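Side-chain contact in DUF3209 family protein (Thermus thermophilus, PDB 2EHW), which is of unknown function but folds into a mostly helical chain whose last helix is long and extended, with a predicted coiled-coil stretch: residues Gln70-Glu73 with Trp77-Leu80. Numbering follows the deposited sequence.
Sequences QEPE and WRGL
Glu71 and Trp77 join the two sides of the tight connection of a helical hairpin, where helix 50-70 gives way to the long helix 75-115. Glu71 is the first residue after helix 50-70 to leave helical geometry. Its side chain points across to the first turn of helix 75-115. The indole N-H of Trp77 meets it there: NE1 donates to Glu71 OE1 over 2.8 Å, and the bond is nearly straight at 164°. The two flat groups use this bond differently. OE1 lies almost in the plane of the indole, so the N-H points directly at it. Relative to the carboxylate, the same N-H comes from well above the plane. The carboxylate and ring planes stand 68° apart, so the groups do not stack. Glu71 gets there by a fully stretched chain, with CG anti to the backbone N (chi1 -162°). Its CB sits 4.0 Å from Trp77 CD1, which adds a small apolar touch beside the polar one. OE1 has a second partner, because Arg67 of helix 50-70 forms a salt bridge with it through NH2. This charge probably helps keep the carboxylate ionised. The Trp77 side chain also touches Leu64, Arg67 and Ala68 of helix 50-70, and so packs the start of helix 75-115 against the end of that helix.

Arg78 makes a looser contact nearer the surface. Its chain runs extended from CG to NE and brings the guanidinium alongside Pro72. One face of that group lies over Pro72 CA, displaced toward the rim. Pro72 O is 3.1 Å from Arg78 NH2, but the angle is too poor for a hydrogen bond. At the other terminal nitrogen, Arg78 NH1 lies 3.6 Å from Pro72 CB.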
ATOM      1  N   GLN A  70      -5.900  -1.910  22.646  1.00 37.51           N
ATOM      2  CA  GLN A  70      -6.959  -1.309  23.445  1.00 38.49           C
ATOM      3  C   GLN A  70      -8.165  -2.226  23.643  1.00 42.03           C
ATOM      4  O   GLN A  70      -8.874  -2.097  24.638  1.00 40.44           O
ATOM      5  CB  GLN A  70      -7.432  -0.011  22.792  1.00 37.43           C
ATOM      6  CG  GLN A  70      -6.419   1.112  22.807  1.00 48.32           C
ATOM      7  CD  GLN A  70      -6.783   2.234  21.840  1.00 59.20           C
ATOM      8  OE1 GLN A  70      -6.189   3.314  21.876  1.00 69.00           O
ATOM      9  NE2 GLN A  70      -7.750   1.977  20.960  1.00 54.38           N
ATOM     10  N   GLU A  71      -8.391  -3.144  22.704  1.00 36.88           N
ATOM     11  CA  GLU A  71      -9.538  -4.058  22.772  1.00 38.44           C
ATOM     12  C   GLU A  71      -9.099  -5.514  22.565  1.00 43.14           C
ATOM     13  O   GLU A  71      -9.539  -6.180  21.621  1.00 38.23           O
ATOM     14  CB  GLU A  71     -10.559  -3.659  21.697  1.00 36.21           C
ATOM     15  CG  GLU A  71     -11.972  -4.190  21.873  1.00 33.97           C
ATOM     16  CD  GLU A  71     -12.875  -3.817  20.697  1.00 32.91           C
ATOM     17  OE1 GLU A  71     -12.509  -2.906  19.930  1.00 40.87           O
ATOM     18  OE2 GLU A  71     -13.955  -4.426  20.538  1.00 45.73           O
ATOM     19  N   PRO A  72      -8.246  -6.031  23.469  1.00 45.21           N
ATOM     20  CA  PRO A  72      -7.683  -7.391  23.478  1.00 46.51           C
ATOM     21  C   PRO A  72      -8.683  -8.540  23.390  1.00 51.20           C
ATOM     22  O   PRO A  72      -8.308  -9.674  23.093  1.00 57.03           O
ATOM     23  CB  PRO A  72      -6.902  -7.433  24.791  1.00 51.31           C
ATOM     24  CG  PRO A  72      -6.530  -5.985  25.021  1.00 53.57           C
ATOM     25  CD  PRO A  72      -7.809  -5.286  24.663  1.00 48.95           C
ATOM     26  N   GLU A  73      -9.950  -8.254  23.663  1.00 51.06           N
ATOM     27  CA  GLU A  73     -10.986  -9.279  23.618  1.00 50.31           C
ATOM     28  C   GLU A  73     -11.499  -9.540  22.209  1.00 48.71           C
ATOM     29  O   GLU A  73     -11.963 -10.641  21.905  1.00 43.84           O
ATOM     30  CB  GLU A  73     -12.158  -8.904  24.542  1.00 57.17           C
ATOM     31  CG  GLU A  73     -12.505  -7.409  24.608  1.00 63.67           C
ATOM     32  CD  GLU A  73     -11.393  -6.573  25.223  1.00 58.51           C
ATOM     33  OE1 GLU A  73     -10.835  -6.986  26.264  1.00 64.25           O
ATOM     34  OE2 GLU A  73     -11.079  -5.499  24.667  1.00 64.72           O
ATOM     35  N   TRP A  77      -9.370  -7.386  15.409  1.00 33.33           N
ATOM     36  CA  TRP A  77      -8.289  -6.424  15.219  1.00 36.74           C
ATOM     37  C   TRP A  77      -6.965  -7.129  14.986  1.00 35.67           C
ATOM     38  O   TRP A  77      -6.160  -6.695  14.167  1.00 35.61           O
ATOM     39  CB  TRP A  77      -8.155  -5.508  16.435  1.00 30.12           C
ATOM     40  CG  TRP A  77      -9.336  -4.630  16.651  1.00 44.72           C
ATOM     41  CD1 TRP A  77     -10.001  -4.429  17.827  1.00 45.68           C
ATOM     42  CD2 TRP A  77     -10.031  -3.863  15.660  1.00 40.93           C
ATOM     43  NE1 TRP A  77     -11.069  -3.587  17.628  1.00 47.58           N
ATOM     44  CE2 TRP A  77     -11.109  -3.223  16.308  1.00 43.72           C
ATOM     45  CE3 TRP A  77      -9.842  -3.648  14.289  1.00 37.48           C
ATOM     46  CZ2 TRP A  77     -12.007  -2.391  15.626  1.00 44.76           C
ATOM     47  CZ3 TRP A  77     -10.734  -2.819  13.612  1.00 44.21           C
ATOM     48  CH2 TRP A  77     -11.800  -2.199  14.284  1.00 43.12           C
ATOM     49  N   ARG A  78      -6.745  -8.214  15.720  1.00 29.04           N
ATOM     50  CA  ARG A  78      -5.510  -8.970  15.601  1.00 27.67           C
ATOM     51  C   ARG A  78      -5.503  -9.732  14.278  1.00 32.60           C
ATOM     52  O   ARG A  78      -4.443 -10.033  13.718  1.00 33.57           O
ATOM     53  CB  ARG A  78      -5.365  -9.889  16.813  1.00 29.23           C
ATOM     54  CG  ARG A  78      -5.194  -9.081  18.113  1.00 30.52           C
ATOM     55  CD  ARG A  78      -5.437  -9.899  19.384  1.00 41.76           C
ATOM     56  NE  ARG A  78      -4.858  -9.228  20.543  1.00 45.86           N
ATOM     57  CZ  ARG A  78      -4.940  -9.669  21.797  1.00 68.62           C
ATOM     58  NH1 ARG A  78      -4.368  -8.984  22.784  1.00 62.19           N
ATOM     59  NH2 ARG A  78      -5.594 -10.791  22.070  1.00 73.02           N
ATOM     60  N   GLY A  79      -6.695 -10.012  13.767  1.00 25.65           N
ATOM     61  CA  GLY A  79      -6.806 -10.679  12.490  1.00 29.77           C
ATOM     62  C   GLY A  79      -6.559  -9.659  11.390  1.00 27.05           C
ATOM     63  O   GLY A  79      -5.988  -9.977  10.348  1.00 24.42           O
ATOM     64  N   LEU A  80      -6.985  -8.421  11.620  1.00 26.30           N
ATOM     65  CA  LEU A  80      -6.786  -7.369  10.626  1.00 30.09           C
ATOM     66  C   LEU A  80      -5.290  -7.045  10.564  1.00 26.15           C
ATOM     67  O   LEU A  80      -4.727  -6.866   9.487  1.00 29.99           O
ATOM     68  CB  LEU A  80      -7.622  -6.129  10.990  1.00 31.59           C
ATOM     69  CG  LEU A  80      -7.669  -4.913  10.047  1.00 27.45           C
ATOM     70  CD1 LEU A  80      -7.873  -5.353   8.604  1.00 28.89           C
ATOM     71  CD2 LEU A  80      -8.798  -3.986  10.483  1.00 21.81           C
TER